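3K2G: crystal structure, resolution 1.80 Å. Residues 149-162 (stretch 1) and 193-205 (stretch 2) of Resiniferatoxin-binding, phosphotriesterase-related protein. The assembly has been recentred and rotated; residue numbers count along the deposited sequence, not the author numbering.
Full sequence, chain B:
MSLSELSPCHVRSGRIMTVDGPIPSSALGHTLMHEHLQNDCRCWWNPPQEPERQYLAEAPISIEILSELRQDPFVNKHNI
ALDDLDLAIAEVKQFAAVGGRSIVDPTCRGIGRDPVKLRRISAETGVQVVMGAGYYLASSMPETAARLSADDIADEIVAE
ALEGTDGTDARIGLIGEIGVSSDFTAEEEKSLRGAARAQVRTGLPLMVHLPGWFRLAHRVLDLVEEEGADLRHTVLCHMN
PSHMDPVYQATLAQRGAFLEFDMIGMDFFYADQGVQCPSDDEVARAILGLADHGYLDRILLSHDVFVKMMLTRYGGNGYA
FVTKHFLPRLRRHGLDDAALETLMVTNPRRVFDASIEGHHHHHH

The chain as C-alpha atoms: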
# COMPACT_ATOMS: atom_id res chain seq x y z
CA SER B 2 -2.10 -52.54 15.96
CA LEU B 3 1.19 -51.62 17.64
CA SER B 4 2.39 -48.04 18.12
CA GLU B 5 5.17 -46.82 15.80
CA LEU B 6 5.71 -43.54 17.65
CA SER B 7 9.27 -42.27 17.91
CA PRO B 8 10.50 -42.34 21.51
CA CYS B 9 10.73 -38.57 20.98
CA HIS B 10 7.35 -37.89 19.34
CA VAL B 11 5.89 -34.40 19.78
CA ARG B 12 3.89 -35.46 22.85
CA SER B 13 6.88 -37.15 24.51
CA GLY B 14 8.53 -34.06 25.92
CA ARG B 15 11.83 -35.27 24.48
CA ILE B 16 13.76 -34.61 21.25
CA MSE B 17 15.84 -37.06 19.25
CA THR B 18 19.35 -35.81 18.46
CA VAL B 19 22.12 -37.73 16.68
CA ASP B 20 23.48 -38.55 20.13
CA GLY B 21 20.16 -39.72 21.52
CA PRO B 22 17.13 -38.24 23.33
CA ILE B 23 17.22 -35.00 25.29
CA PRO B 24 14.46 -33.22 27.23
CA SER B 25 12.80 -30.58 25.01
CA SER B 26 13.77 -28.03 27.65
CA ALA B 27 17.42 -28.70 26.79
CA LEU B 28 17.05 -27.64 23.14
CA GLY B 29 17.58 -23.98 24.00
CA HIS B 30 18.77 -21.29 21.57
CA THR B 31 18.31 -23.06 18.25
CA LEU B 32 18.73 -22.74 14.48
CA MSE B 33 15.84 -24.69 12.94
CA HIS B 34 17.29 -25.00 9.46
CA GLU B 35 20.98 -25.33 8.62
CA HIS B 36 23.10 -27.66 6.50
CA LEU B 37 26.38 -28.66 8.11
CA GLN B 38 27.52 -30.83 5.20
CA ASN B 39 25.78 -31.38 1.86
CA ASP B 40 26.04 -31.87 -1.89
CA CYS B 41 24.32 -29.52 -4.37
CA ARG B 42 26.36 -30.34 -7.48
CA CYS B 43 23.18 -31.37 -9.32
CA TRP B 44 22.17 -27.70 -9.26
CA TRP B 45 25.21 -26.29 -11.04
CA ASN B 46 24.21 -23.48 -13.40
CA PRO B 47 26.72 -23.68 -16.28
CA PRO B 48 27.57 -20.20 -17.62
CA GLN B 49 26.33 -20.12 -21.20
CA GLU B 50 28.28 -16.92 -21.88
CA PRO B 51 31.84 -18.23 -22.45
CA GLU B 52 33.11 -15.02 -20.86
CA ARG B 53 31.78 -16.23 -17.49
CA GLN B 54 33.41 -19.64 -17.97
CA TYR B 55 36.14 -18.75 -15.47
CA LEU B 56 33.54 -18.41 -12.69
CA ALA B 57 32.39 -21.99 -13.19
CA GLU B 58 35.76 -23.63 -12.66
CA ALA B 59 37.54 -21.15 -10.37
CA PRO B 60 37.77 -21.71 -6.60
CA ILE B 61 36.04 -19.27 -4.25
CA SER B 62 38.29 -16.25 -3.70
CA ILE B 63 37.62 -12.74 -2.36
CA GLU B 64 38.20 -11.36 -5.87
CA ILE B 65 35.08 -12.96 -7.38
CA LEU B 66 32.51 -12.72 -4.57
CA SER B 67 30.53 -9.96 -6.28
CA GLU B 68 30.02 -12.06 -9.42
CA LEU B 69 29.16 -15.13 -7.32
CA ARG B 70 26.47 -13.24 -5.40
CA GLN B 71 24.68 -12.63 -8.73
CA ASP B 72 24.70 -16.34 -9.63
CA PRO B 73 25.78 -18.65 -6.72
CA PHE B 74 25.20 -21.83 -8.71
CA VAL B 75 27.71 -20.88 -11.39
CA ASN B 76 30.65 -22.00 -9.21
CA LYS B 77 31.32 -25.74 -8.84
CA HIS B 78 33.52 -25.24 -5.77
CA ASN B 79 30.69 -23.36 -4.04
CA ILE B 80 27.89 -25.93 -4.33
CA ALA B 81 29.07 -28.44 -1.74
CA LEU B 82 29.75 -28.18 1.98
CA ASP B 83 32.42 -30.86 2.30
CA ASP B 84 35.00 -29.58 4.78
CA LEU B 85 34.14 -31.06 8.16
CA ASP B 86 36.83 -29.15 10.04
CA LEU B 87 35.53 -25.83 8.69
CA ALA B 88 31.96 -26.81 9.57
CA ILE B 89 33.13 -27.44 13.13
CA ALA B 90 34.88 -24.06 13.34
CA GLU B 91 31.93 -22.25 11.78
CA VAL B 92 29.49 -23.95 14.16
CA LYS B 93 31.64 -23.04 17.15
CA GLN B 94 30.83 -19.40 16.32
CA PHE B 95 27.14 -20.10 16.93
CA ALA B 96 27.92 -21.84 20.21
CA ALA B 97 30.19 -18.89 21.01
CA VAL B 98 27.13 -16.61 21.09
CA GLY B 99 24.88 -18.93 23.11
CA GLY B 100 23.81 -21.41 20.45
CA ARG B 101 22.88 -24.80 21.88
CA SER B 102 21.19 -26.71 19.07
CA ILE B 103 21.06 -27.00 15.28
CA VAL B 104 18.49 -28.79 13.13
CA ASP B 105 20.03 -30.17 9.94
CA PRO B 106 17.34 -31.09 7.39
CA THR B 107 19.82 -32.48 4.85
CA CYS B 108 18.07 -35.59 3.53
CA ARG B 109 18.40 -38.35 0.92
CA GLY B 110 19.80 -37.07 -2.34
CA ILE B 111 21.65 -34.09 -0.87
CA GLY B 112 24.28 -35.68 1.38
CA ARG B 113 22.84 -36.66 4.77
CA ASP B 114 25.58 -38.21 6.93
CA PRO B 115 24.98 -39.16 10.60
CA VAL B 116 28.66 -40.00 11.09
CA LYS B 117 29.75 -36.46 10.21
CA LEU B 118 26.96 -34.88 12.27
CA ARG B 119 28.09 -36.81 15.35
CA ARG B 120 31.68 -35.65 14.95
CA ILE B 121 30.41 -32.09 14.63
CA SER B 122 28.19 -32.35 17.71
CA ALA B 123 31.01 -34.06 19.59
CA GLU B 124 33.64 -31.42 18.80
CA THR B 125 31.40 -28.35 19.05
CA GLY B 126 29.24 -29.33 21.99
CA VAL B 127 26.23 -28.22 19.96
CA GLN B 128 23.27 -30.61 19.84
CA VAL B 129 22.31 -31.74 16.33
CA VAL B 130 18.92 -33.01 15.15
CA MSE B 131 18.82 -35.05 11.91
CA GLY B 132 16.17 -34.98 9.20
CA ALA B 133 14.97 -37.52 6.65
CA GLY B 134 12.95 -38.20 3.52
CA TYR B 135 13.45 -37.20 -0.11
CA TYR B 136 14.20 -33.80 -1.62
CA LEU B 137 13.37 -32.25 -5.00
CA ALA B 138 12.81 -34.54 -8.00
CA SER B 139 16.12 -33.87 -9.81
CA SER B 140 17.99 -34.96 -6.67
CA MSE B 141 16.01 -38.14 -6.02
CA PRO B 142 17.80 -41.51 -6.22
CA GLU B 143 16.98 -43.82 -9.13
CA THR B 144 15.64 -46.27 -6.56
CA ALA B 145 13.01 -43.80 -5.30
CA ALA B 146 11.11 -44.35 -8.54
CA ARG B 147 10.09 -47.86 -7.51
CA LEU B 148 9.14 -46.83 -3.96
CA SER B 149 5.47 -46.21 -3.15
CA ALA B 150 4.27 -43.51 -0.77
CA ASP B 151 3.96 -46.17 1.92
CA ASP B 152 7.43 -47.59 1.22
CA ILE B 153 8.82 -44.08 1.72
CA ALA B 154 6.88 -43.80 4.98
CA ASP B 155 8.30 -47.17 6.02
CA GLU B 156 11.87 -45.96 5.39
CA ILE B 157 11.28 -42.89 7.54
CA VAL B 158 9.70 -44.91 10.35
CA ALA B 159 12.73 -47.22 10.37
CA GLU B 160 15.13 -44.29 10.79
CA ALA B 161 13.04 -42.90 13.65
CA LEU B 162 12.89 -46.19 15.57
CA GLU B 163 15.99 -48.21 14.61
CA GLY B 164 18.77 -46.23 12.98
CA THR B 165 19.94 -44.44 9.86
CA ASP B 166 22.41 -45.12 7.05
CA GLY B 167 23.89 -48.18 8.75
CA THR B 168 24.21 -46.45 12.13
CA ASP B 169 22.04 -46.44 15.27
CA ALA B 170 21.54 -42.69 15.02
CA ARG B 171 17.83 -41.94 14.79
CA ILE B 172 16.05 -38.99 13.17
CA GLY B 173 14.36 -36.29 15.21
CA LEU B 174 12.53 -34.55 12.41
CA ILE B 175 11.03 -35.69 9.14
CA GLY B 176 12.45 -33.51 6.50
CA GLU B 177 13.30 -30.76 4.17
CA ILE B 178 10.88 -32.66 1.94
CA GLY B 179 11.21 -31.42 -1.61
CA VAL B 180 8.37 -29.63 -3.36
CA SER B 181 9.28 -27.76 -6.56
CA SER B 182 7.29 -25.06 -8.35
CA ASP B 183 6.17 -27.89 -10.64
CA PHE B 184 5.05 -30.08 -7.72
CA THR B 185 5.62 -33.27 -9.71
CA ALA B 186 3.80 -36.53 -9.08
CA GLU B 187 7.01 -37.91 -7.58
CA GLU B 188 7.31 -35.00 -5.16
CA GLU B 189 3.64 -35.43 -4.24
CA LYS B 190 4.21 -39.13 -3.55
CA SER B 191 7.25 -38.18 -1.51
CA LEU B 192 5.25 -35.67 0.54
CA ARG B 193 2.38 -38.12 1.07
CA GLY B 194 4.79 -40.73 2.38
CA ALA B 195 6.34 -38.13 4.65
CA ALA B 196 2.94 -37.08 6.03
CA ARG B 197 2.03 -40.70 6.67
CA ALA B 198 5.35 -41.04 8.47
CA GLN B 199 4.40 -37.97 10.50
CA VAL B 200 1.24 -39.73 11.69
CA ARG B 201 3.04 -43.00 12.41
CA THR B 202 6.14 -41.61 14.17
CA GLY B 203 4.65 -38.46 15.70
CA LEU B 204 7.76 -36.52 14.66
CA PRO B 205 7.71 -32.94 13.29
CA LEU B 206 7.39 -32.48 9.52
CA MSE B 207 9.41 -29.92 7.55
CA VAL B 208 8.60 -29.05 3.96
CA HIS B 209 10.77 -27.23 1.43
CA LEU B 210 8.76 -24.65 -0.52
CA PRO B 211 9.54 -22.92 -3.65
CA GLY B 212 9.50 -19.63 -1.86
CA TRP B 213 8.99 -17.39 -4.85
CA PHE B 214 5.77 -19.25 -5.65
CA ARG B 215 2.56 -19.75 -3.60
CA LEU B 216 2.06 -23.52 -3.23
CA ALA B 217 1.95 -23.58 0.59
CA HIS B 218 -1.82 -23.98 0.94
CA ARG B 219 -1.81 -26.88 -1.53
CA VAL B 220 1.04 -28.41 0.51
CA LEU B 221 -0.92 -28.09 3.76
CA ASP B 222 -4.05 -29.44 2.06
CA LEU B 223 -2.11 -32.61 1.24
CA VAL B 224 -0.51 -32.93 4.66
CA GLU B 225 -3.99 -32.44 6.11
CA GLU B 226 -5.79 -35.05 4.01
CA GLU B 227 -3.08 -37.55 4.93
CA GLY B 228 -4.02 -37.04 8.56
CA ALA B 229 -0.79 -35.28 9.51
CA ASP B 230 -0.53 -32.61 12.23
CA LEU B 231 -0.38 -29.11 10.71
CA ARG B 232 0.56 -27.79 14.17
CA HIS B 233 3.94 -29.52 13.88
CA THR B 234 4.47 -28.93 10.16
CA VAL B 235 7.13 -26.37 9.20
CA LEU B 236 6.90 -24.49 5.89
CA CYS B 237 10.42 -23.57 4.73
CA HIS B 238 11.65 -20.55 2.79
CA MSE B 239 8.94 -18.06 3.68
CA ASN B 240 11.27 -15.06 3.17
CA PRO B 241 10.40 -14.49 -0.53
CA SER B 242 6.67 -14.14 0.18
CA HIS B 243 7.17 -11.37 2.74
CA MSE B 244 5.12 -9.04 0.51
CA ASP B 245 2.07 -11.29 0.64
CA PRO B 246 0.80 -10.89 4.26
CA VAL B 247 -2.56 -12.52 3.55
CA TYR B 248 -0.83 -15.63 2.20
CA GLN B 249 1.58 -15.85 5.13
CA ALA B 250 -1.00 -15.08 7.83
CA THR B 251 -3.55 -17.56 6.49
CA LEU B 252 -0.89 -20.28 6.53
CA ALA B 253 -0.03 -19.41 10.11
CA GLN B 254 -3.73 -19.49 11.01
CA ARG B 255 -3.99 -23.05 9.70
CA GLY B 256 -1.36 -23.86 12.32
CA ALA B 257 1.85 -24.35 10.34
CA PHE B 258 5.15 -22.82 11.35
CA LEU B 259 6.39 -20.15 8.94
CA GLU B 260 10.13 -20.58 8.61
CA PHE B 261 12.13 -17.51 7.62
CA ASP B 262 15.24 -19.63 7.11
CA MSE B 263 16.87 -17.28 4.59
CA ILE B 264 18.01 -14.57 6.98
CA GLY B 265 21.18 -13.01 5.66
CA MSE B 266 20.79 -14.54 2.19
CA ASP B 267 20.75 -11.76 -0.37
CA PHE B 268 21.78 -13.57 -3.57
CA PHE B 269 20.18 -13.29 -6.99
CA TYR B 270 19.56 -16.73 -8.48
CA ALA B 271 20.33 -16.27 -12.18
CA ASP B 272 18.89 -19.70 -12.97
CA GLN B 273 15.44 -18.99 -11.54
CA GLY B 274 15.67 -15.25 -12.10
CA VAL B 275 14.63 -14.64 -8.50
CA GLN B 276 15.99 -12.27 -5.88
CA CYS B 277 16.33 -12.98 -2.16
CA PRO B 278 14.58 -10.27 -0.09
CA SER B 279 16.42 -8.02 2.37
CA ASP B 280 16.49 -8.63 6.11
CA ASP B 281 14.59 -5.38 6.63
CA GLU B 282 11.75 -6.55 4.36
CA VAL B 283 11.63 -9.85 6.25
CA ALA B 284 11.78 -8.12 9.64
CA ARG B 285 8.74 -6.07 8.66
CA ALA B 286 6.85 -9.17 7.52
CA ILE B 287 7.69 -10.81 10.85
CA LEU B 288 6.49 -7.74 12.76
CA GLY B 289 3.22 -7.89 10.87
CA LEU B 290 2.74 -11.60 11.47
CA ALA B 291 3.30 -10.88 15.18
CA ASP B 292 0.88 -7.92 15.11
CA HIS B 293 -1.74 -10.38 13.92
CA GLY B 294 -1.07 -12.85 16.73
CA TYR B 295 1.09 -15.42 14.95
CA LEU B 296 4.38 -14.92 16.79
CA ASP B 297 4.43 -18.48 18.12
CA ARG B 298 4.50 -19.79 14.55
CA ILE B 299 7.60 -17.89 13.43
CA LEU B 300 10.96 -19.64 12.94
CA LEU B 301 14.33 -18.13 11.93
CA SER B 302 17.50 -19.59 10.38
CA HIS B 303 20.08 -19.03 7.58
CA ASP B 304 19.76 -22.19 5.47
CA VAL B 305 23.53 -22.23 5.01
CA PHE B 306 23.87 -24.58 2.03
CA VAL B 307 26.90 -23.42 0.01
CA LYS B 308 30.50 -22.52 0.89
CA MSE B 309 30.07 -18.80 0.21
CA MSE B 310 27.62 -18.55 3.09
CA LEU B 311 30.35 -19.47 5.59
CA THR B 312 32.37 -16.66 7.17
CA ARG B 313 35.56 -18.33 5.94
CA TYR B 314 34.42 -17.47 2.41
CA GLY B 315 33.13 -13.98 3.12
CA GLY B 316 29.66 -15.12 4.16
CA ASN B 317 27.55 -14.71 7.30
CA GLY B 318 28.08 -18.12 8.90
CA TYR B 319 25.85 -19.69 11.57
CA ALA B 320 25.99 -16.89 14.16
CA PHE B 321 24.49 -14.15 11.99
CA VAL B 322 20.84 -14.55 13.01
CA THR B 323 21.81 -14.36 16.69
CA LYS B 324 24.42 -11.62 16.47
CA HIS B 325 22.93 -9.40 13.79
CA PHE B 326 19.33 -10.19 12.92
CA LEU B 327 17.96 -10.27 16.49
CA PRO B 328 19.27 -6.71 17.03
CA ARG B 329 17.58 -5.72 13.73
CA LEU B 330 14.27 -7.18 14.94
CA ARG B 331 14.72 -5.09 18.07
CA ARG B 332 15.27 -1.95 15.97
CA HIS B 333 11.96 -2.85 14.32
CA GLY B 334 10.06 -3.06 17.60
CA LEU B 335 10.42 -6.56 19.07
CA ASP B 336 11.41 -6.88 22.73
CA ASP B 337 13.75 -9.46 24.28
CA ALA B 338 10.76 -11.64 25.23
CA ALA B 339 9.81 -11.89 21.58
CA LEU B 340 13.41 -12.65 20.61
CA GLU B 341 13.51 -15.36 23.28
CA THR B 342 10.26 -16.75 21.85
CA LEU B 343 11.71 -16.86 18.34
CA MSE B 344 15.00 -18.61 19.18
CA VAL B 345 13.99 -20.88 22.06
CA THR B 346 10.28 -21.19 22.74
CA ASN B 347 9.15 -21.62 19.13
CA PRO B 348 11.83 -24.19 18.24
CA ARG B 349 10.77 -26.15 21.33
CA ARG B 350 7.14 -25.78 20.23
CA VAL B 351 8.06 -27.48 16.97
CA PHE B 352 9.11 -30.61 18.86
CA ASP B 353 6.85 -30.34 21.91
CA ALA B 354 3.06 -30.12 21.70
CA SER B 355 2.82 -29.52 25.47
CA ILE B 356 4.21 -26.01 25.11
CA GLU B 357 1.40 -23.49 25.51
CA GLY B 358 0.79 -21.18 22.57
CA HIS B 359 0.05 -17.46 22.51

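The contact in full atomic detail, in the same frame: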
# COMPACT_ATOMS: atom_id res chain seq x y z
N SER B 149 6.83 -46.74 -3.21
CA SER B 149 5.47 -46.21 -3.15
C SER B 149 5.46 -45.20 -2.02
O SER B 149 6.45 -45.07 -1.29
CB SER B 149 4.47 -47.32 -2.84
OG SER B 149 4.62 -47.78 -1.50
N ALA B 150 4.36 -44.48 -1.85
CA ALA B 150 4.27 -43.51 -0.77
C ALA B 150 4.44 -44.23 0.56
O ALA B 150 5.11 -43.74 1.47
CB ALA B 150 2.94 -42.77 -0.82
N ASP B 151 3.84 -45.41 0.68
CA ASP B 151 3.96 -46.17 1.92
C ASP B 151 5.36 -46.71 2.15
O ASP B 151 5.82 -46.78 3.30
CB ASP B 151 2.93 -47.31 1.95
CG ASP B 151 1.50 -46.81 2.11
OD1 ASP B 151 1.28 -45.90 2.94
OD2 ASP B 151 0.60 -47.33 1.42
N ASP B 152 6.06 -47.08 1.08
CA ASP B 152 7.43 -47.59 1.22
C ASP B 152 8.32 -46.46 1.75
O ASP B 152 9.22 -46.69 2.55
CB ASP B 152 7.96 -48.09 -0.13
CG ASP B 152 7.14 -49.24 -0.70
OD1 ASP B 152 6.86 -50.20 0.05
OD2 ASP B 152 6.77 -49.17 -1.89
N ILE B 153 8.06 -45.24 1.28
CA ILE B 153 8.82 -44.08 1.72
C ILE B 153 8.53 -43.84 3.20
O ILE B 153 9.44 -43.53 3.98
CB ILE B 153 8.45 -42.83 0.90
CG1 ILE B 153 8.97 -43.00 -0.53
CG2 ILE B 153 9.03 -41.57 1.54
CD1 ILE B 153 8.56 -41.91 -1.49
N ALA B 154 7.27 -43.98 3.58
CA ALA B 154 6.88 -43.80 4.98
C ALA B 154 7.60 -44.85 5.82
O ALA B 154 8.12 -44.55 6.89
CB ALA B 154 5.37 -43.93 5.13
N ASP B 155 7.63 -46.09 5.31
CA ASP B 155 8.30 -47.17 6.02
C ASP B 155 9.79 -46.86 6.25
O ASP B 155 10.33 -47.13 7.32
CB ASP B 155 8.17 -48.50 5.26
CG ASP B 155 6.74 -49.03 5.24
OD1 ASP B 155 5.96 -48.67 6.14
OD2 ASP B 155 6.41 -49.83 4.33
N GLU B 156 10.45 -46.29 5.25
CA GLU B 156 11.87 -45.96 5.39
C GLU B 156 12.07 -44.95 6.50
O GLU B 156 12.99 -45.08 7.31
CB GLU B 156 12.44 -45.37 4.09
CG GLU B 156 12.27 -46.27 2.87
CD GLU B 156 12.99 -45.74 1.64
OE1 GLU B 156 12.96 -44.51 1.40
OE2 GLU B 156 13.57 -46.56 0.90
N ILE B 157 11.20 -43.95 6.54
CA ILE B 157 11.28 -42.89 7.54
C ILE B 157 11.01 -43.43 8.95
O ILE B 157 11.68 -43.05 9.91
CB ILE B 157 10.29 -41.75 7.21
CG1 ILE B 157 10.74 -41.05 5.92
CG2 ILE B 157 10.23 -40.75 8.36
CD1 ILE B 157 9.76 -40.02 5.39
N VAL B 158 10.04 -44.32 9.06
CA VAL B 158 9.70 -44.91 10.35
C VAL B 158 10.89 -45.72 10.89
O VAL B 158 11.17 -45.70 12.09
CB VAL B 158 8.48 -45.86 10.24
CG1 VAL B 158 8.27 -46.62 11.55
CG2 VAL B 158 7.24 -45.06 9.88
N ALA B 159 11.58 -46.41 9.99
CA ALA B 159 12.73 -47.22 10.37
C ALA B 159 13.89 -46.38 10.90
O ALA B 159 14.62 -46.80 11.80
CB ALA B 159 13.19 -48.06 9.18
N GLU B 160 14.05 -45.17 10.36
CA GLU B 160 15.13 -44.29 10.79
C GLU B 160 14.78 -43.60 12.11
O GLU B 160 15.66 -43.14 12.83
CB GLU B 160 15.41 -43.24 9.71
CG GLU B 160 15.63 -43.86 8.34
CD GLU B 160 16.10 -42.86 7.30
OE1 GLU B 160 15.51 -41.76 7.21
OE2 GLU B 160 17.05 -43.19 6.57
N ALA B 161 13.49 -43.52 12.41
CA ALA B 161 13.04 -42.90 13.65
C ALA B 161 13.09 -43.89 14.81
O ALA B 161 13.31 -43.50 15.95
CB ALA B 161 11.61 -42.38 13.49
N LEU B 162 12.90 -45.18 14.51
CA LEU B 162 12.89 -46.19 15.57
C LEU B 162 14.13 -47.06 15.71
O LEU B 162 14.49 -47.45 16.83
CB LEU B 162 11.66 -47.09 15.38
CG LEU B 162 10.30 -46.40 15.26
CD1 LEU B 162 9.24 -47.45 14.94
CD2 LEU B 162 9.95 -45.65 16.55
N ARG B 193 3.42 -37.28 0.49
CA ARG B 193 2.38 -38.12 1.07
C ARG B 193 3.00 -39.16 2.00
O ARG B 193 2.49 -39.42 3.09
CB ARG B 193 1.56 -38.81 -0.02
CG ARG B 193 0.67 -37.86 -0.83
CD ARG B 193 -0.23 -38.63 -1.79
NE ARG B 193 -1.14 -37.76 -2.54
CZ ARG B 193 -2.15 -37.09 -1.99
NH1 ARG B 193 -2.39 -37.17 -0.69
NH2 ARG B 193 -2.91 -36.32 -2.75
N GLY B 194 4.12 -39.74 1.56
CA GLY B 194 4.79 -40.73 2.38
C GLY B 194 5.34 -40.09 3.64
O GLY B 194 5.34 -40.69 4.72
N ALA B 195 5.81 -38.85 3.51
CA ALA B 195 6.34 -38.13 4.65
C ALA B 195 5.23 -37.82 5.65
O ALA B 195 5.42 -37.96 6.86
CB ALA B 195 7.01 -36.84 4.19
N ALA B 196 4.07 -37.40 5.15
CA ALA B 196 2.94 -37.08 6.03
C ALA B 196 2.46 -38.33 6.75
O ALA B 196 2.09 -38.28 7.92
CB ALA B 196 1.81 -36.46 5.23
N ARG B 197 2.46 -39.46 6.05
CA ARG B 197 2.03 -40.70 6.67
C ARG B 197 3.04 -41.07 7.75
O ARG B 197 2.68 -41.62 8.79
CB ARG B 197 1.90 -41.82 5.63
CG ARG B 197 0.77 -41.54 4.64
CD ARG B 197 0.62 -42.61 3.57
NE ARG B 197 -0.32 -42.18 2.54
CZ ARG B 197 -0.53 -42.83 1.40
NH1 ARG B 197 0.12 -43.96 1.14
NH2 ARG B 197 -1.39 -42.35 0.50
N ALA B 198 4.30 -40.75 7.50
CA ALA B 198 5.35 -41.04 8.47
C ALA B 198 5.16 -40.11 9.66
O ALA B 198 5.50 -40.47 10.79
CB ALA B 198 6.73 -40.83 7.85
N GLN B 199 4.62 -38.92 9.42
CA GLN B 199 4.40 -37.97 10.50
C GLN B 199 3.35 -38.55 11.44
O GLN B 199 3.49 -38.47 12.66
CB GLN B 199 3.93 -36.63 9.93
CG GLN B 199 4.06 -35.44 10.88
CD GLN B 199 3.07 -35.49 12.03
OE1 GLN B 199 1.87 -35.69 11.83
NE2 GLN B 199 3.56 -35.29 13.26
N VAL B 200 2.30 -39.14 10.87
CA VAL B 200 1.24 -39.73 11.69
C VAL B 200 1.77 -40.94 12.46
O VAL B 200 1.51 -41.09 13.66
CB VAL B 200 0.05 -40.19 10.80
CG1 VAL B 200 -1.01 -40.88 11.66
CG2 VAL B 200 -0.57 -38.98 10.10
N ARG B 201 2.51 -41.80 11.78
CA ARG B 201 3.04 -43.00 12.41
C ARG B 201 4.12 -42.77 13.47
O ARG B 201 4.08 -43.40 14.53
CB ARG B 201 3.55 -43.97 11.33
CG ARG B 201 2.45 -44.46 10.40
CD ARG B 201 2.99 -45.10 9.12
NE ARG B 201 3.79 -46.30 9.38
CZ ARG B 201 4.45 -46.97 8.44
NH1 ARG B 201 4.40 -46.56 7.18
NH2 ARG B 201 5.16 -48.04 8.76
N THR B 202 5.07 -41.87 13.22
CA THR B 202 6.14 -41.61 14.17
C THR B 202 5.86 -40.48 15.18
O THR B 202 6.44 -40.45 16.26
CB THR B 202 7.47 -41.26 13.45
OG1 THR B 202 7.32 -40.02 12.75
CG2 THR B 202 7.84 -42.35 12.47
N GLY B 203 4.97 -39.56 14.81
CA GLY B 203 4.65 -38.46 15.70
C GLY B 203 5.75 -37.41 15.73
O GLY B 203 5.78 -36.54 16.61
N LEU B 204 6.66 -37.48 14.76
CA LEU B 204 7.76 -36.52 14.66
C LEU B 204 7.35 -35.31 13.83
O LEU B 204 6.43 -35.40 13.00
CB LEU B 204 8.98 -37.16 14.00
CG LEU B 204 9.81 -38.16 14.81
CD1 LEU B 204 10.94 -38.73 13.94
CD2 LEU B 204 10.38 -37.45 16.04
N PRO B 205 8.02 -34.16 14.04
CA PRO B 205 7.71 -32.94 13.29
C PRO B 205 7.95 -33.16 11.79
O PRO B 205 8.75 -34.02 11.41
CB PRO B 205 8.69 -31.92 13.86
CG PRO B 205 8.90 -32.40 15.26
CD PRO B 205 9.03 -33.89 15.07
O HOH W 1 2.24 -45.67 5.53

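The two helices meet most intimately at a glycine: the CA atoms of Ala150 and Gly194 lie 4.2 Å apart, and Ala150 O approaches Gly194 CA to 3.2 Å. Such proximity depends on the absence of a side chain at Gly194. A CB in ideal geometry there would point toward the first helix and lie 2.5 Å from Ala150 O and 3.0 Å from Ile153 CB, both clashes. Ala150 O is not left without a partner, since it accepts the helical hydrogen bond from Ala154 N at 3.0 Å. The helix axes approach to 7.4 Å and their N-to-C directions diverge by 47°.

One turn on, small residues continue the close packing. The side chain of Ala154 sits as a knob among Gly194, Arg197, Ala198 and Arg201, with its CB 3.3 Å from Gly194 O and 4.3 Å from Ala198 CB. Ala198 is also met by Ile157, whose CG2 lies 3.5 Å from Ala198 CB, while Ile157 CD1 reaches 4.0 Å from Ala195 CA. Further along, Val158 CG2 packs 3.8 Å from Thr202 CG2, and Ala161 CB lies 3.7 Å from Leu204 CD1, extending the apolar contact beyond the end of the second helix.

Two salt bridges run along one edge of this packing. Arg197 NH1 donates to Asp151 OD1 at 2.9 Å, with the carboxylate oxygen near the guanidinium plane and Ala150 CB over one face, 3.6 Å from Arg197 NH1. Arg201 is bound more extensively: its NH1 and NH2 both donate to Asp155 OD1, each at 2.8 Å, so a single oxygen is held in a fork between the two nitrogens. The CA-to-CB bond of Asp155 points away from the second helix, but the end of its side chain comes back within reach. Val158 CG2 lies over one face of the Arg201 guanidinium, 3.7 Å from Arg201 CZ, and Asp155 OD1 meets its edge. A water joins the two ion pairs, donating to Asp151 OD1 at 2.8 Å and accepting a weak hydrogen bond from Arg201 NH1 at 2.9 Å.

Local hydrogen bonds are made at the start of the first helix and the end of the second. Ser149 caps the first helix, its OG accepting from Asp152 N at 3.0 Å, while Ser149 N donates to Asp152 OD2 at 2.8 Å. At the end of the second, Thr202 OG1 donates to Ala198 O at 2.7 Å and accepts from Leu204 N at 3.3 Å, spanning Gly203, whose positive phi favours glycine.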